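Local atomic coordinates of putative thioesterase (Escherichia coli, PDB entry 5UGZ), a protein that probably hydrolyses thioester-bound intermediates, releasing them from the colibactin NRPS/PKS assembly line as a type II thioesterase. Residues Y27-S32 and R53-A58. Sequence-based numbering, arbitrary orientation.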
ATOM      1  N   TYR A  27       5.666  -8.883   2.030  1.00 13.61           N
ATOM      2  CA  TYR A  27       4.431  -8.807   1.262  1.00 13.66           C
ATOM      3  C   TYR A  27       4.190  -7.357   0.870  1.00 13.99           C
ATOM      4  O   TYR A  27       4.184  -6.472   1.731  1.00 12.35           O
ATOM      5  CB  TYR A  27       3.255  -9.358   2.083  1.00 11.61           C
ATOM      6  CG  TYR A  27       3.460 -10.835   2.429  1.00 15.08           C
ATOM      7  CD1 TYR A  27       4.118 -11.225   3.598  1.00 14.45           C
ATOM      8  CD2 TYR A  27       3.057 -11.828   1.553  1.00 13.83           C
ATOM      9  CE1 TYR A  27       4.336 -12.568   3.880  1.00 14.51           C
ATOM     10  CE2 TYR A  27       3.271 -13.157   1.826  1.00 16.91           C
ATOM     11  CZ  TYR A  27       3.914 -13.525   2.978  1.00 18.48           C
ATOM     12  OH  TYR A  27       4.111 -14.866   3.221  1.00 22.15           O
ATOM     13  N   CYS A  28       4.004  -7.110  -0.427  1.00 13.50           N
ATOM     14  CA  CYS A  28       3.808  -5.761  -0.935  1.00 13.49           C
ATOM     15  C   CYS A  28       2.441  -5.630  -1.588  1.00 15.22           C
ATOM     16  O   CYS A  28       2.041  -6.485  -2.385  1.00 14.36           O
ATOM     17  CB  CYS A  28       4.906  -5.384  -1.927  1.00 13.41           C
ATOM     18  SG  CYS A  28       6.542  -5.383  -1.162  1.00 17.43           S
ATOM     19  N   LEU A  29       1.736  -4.537  -1.258  1.00 14.44           N
ATOM     20  CA  LEU A  29       0.427  -4.247  -1.826  1.00 13.86           C
ATOM     21  C   LEU A  29       0.499  -2.999  -2.695  1.00 14.17           C
ATOM     22  O   LEU A  29       1.105  -2.002  -2.287  1.00 14.00           O
ATOM     23  CB  LEU A  29      -0.628  -4.060  -0.712  1.00 14.59           C
ATOM     24  CG  LEU A  29      -1.020  -5.356   0.010  1.00 15.14           C
ATOM     25  CD1 LEU A  29       0.137  -5.899   0.813  1.00 15.48           C
ATOM     26  CD2 LEU A  29      -2.221  -5.146   0.922  1.00 18.32           C
ATOM     27  N   PRO A  30      -0.105  -3.007  -3.880  1.00 14.19           N
ATOM     28  CA  PRO A  30       0.027  -1.873  -4.795  1.00 11.32           C
ATOM     29  C   PRO A  30      -0.946  -0.737  -4.485  1.00 13.64           C
ATOM     30  O   PRO A  30      -1.884  -0.857  -3.700  1.00 14.09           O
ATOM     31  CB  PRO A  30      -0.272  -2.506  -6.161  1.00 15.81           C
ATOM     32  CG  PRO A  30      -1.201  -3.624  -5.855  1.00 16.40           C
ATOM     33  CD  PRO A  30      -0.866  -4.122  -4.469  1.00 12.37           C
ATOM     34  N   TYR A  31      -0.700   0.396  -5.132  1.00 13.58           N
ATOM     35  CA  TYR A  31      -1.582   1.546  -5.005  1.00 16.06           C
ATOM     36  C   TYR A  31      -2.825   1.380  -5.887  1.00 16.64           C
ATOM     37  O   TYR A  31      -3.007   0.368  -6.565  1.00 15.70           O
ATOM     38  CB  TYR A  31      -0.833   2.818  -5.366  1.00 14.74           C
ATOM     39  CG  TYR A  31       0.040   2.657  -6.574  1.00 17.86           C
ATOM     40  CD1 TYR A  31      -0.503   2.266  -7.807  1.00 20.33           C
ATOM     41  CD2 TYR A  31       1.402   2.902  -6.502  1.00 17.19           C
ATOM     42  CE1 TYR A  31       0.293   2.110  -8.922  1.00 19.02           C
ATOM     43  CE2 TYR A  31       2.202   2.758  -7.614  1.00 18.38           C
ATOM     44  CZ  TYR A  31       1.637   2.362  -8.817  1.00 18.13           C
ATOM     45  OH  TYR A  31       2.429   2.205  -9.915  1.00 21.15           O
ATOM     46  N   SER A  32      -3.688   2.396  -5.894  1.00 16.72           N
ATOM     47  CA  SER A  32      -4.955   2.328  -6.628  1.00 16.95           C
ATOM     48  C   SER A  32      -4.727   2.201  -8.131  1.00 18.38           C
ATOM     49  O   SER A  32      -3.942   2.955  -8.716  1.00 19.38           O
ATOM     50  CB  SER A  32      -5.810   3.562  -6.340  1.00 17.85           C
ATOM     51  OG  SER A  32      -6.208   3.610  -4.980  1.00 19.69           O
ATOM     52  N   ARG A  53       7.270 -10.990  -1.987  1.00 15.42           N
ATOM     53  CA  ARG A  53       5.961 -11.638  -2.069  1.00 15.56           C
ATOM     54  C   ARG A  53       4.893 -10.616  -2.448  1.00 17.70           C
ATOM     55  O   ARG A  53       4.054 -10.235  -1.622  1.00 16.05           O
ATOM     56  CB  ARG A  53       5.602 -12.316  -0.752  1.00 18.47           C
ATOM     57  CG  ARG A  53       6.481 -13.455  -0.403  1.00 19.30           C
ATOM     58  CD  ARG A  53       6.268 -14.550  -1.407  1.00 23.50           C
ATOM     59  NE  ARG A  53       6.871 -15.786  -0.962  1.00 29.49           N
ATOM     60  CZ  ARG A  53       7.078 -16.831  -1.750  1.00 36.31           C
ATOM     61  NH1 ARG A  53       6.750 -16.775  -3.033  1.00 34.56           N
ATOM     62  NH2 ARG A  53       7.627 -17.932  -1.260  1.00 40.61           N
ATOM     63  N   PRO A  54       4.889 -10.162  -3.699  1.00 16.93           N
ATOM     64  CA  PRO A  54       3.850  -9.226  -4.135  1.00 16.05           C
ATOM     65  C   PRO A  54       2.482  -9.873  -4.043  1.00 15.00           C
ATOM     66  O   PRO A  54       2.295 -11.021  -4.433  1.00 14.95           O
ATOM     67  CB  PRO A  54       4.234  -8.916  -5.587  1.00 16.03           C
ATOM     68  CG  PRO A  54       5.696  -9.312  -5.706  1.00 17.82           C
ATOM     69  CD  PRO A  54       5.866 -10.463  -4.760  1.00 16.92           C
ATOM     70  N   LEU A  55       1.522  -9.136  -3.504  1.00 17.23           N
ATOM     71  CA  LEU A  55       0.163  -9.645  -3.348  1.00 15.80           C
ATOM     72  C   LEU A  55      -0.708  -8.999  -4.407  1.00 13.11           C
ATOM     73  O   LEU A  55      -0.788  -7.768  -4.475  1.00 16.73           O
ATOM     74  CB  LEU A  55      -0.385  -9.370  -1.946  1.00 13.97           C
ATOM     75  CG  LEU A  55       0.264 -10.163  -0.802  1.00 15.35           C
ATOM     76  CD1 LEU A  55      -0.464  -9.950   0.507  1.00 16.44           C
ATOM     77  CD2 LEU A  55       0.400 -11.646  -1.096  1.00 15.28           C
ATOM     78  N   GLU A  56      -1.335  -9.829  -5.246  1.00 14.11           N
ATOM     79  CA  GLU A  56      -2.126  -9.340  -6.366  1.00 12.61           C
ATOM     80  C   GLU A  56      -3.578  -9.163  -5.944  1.00 13.88           C
ATOM     81  O   GLU A  56      -4.266 -10.167  -5.720  1.00 14.72           O
ATOM     82  CB  GLU A  56      -2.042 -10.301  -7.544  1.00 13.37           C
ATOM     83  CG  GLU A  56      -2.640  -9.743  -8.833  1.00 13.39           C
ATOM     84  CD  GLU A  56      -1.708  -8.787  -9.556  1.00 14.47           C
ATOM     85  OE1 GLU A  56      -0.839  -9.252 -10.329  1.00 15.24           O
ATOM     86  OE2 GLU A  56      -1.854  -7.566  -9.370  1.00 16.61           O
ATOM     87  N   PRO A  57      -4.089  -7.927  -5.860  1.00 13.80           N
ATOM     88  CA  PRO A  57      -5.528  -7.715  -5.667  1.00 13.93           C
ATOM     89  C   PRO A  57      -6.326  -8.263  -6.837  1.00 14.56           C
ATOM     90  O   PRO A  57      -5.843  -8.311  -7.964  1.00 14.53           O
ATOM     91  CB  PRO A  57      -5.657  -6.188  -5.600  1.00 14.27           C
ATOM     92  CG  PRO A  57      -4.287  -5.676  -5.411  1.00 13.88           C
ATOM     93  CD  PRO A  57      -3.362  -6.661  -6.016  1.00 13.17           C
ATOM     94  N   ALA A  58      -7.573  -8.642  -6.564  1.00 14.01           N
ATOM     95  CA  ALA A  58      -8.395  -9.298  -7.564  1.00 12.48           C
ATOM     96  C   ALA A  58      -8.778  -8.328  -8.677  1.00 13.48           C
ATOM     97  O   ALA A  58      -8.953  -7.127  -8.455  1.00 14.13           O
ATOM     98  CB  ALA A  58      -9.654  -9.875  -6.917  1.00 14.83           C
TER
HETATM   99  O   HOH W   1       1.343  -6.519  -4.733  1.00 19.33           O
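The phenol ring of Tyr27 has Leu55 at its edge, with Leu55 CD2 near the ring plane and 3.8 Å from Tyr27 CD2. Arg53 CB comes in obliquely, 3.5 Å from the same Tyr27 CD2. With Tyr27 CG beside its own backbone N (chi1 -62°), the ring runs alongside the Arg53 chain; ring and guanidinium planes are 23° apart, but of the arginine side chain the aliphatic CB and CG do the touching. Farther along, two puckered proline rings meet tip to tip, Pro30 CG lying 3.7 Å from Pro57 CD, while Pro30 CD rests 3.6 Å from Leu55 O. Between these ends Leu55 CD1 lies 4.1 Å from Leu29 CD1, the two leucines pointing the same way.

The backbones pair as parallel strands. Leu55 N donates to Cys28 O at 2.9 Å, nearly straight (172°) and in the carbonyl plane. Arg53 O receives a weak bond from Cys28 N at 3.3 Å and a CA-H contact from Tyr27 CA. Past Leu55 the chains diverge, and apolar contacts replace backbone bonds.

Strand 50-54 forms one edge of the parallel sheet, typical of the alpha/beta hydrolase fold, with strand 24-29 between it and strand 91-97. Leu55 and Leu29 both lie against Leu79 of helix 72-83, and they also touch Leu107 and Met103, respectively, of helix 99-113. The Leu29 side chain also touches the probable nucleophile elbow (GxSxG) around Ser98. Cys28 and Pro54 occupy the opposite sheet face from Tyr27 and Arg53, and Cys28 meets Tyr39 of a loop and Phe95 of strand 91-97.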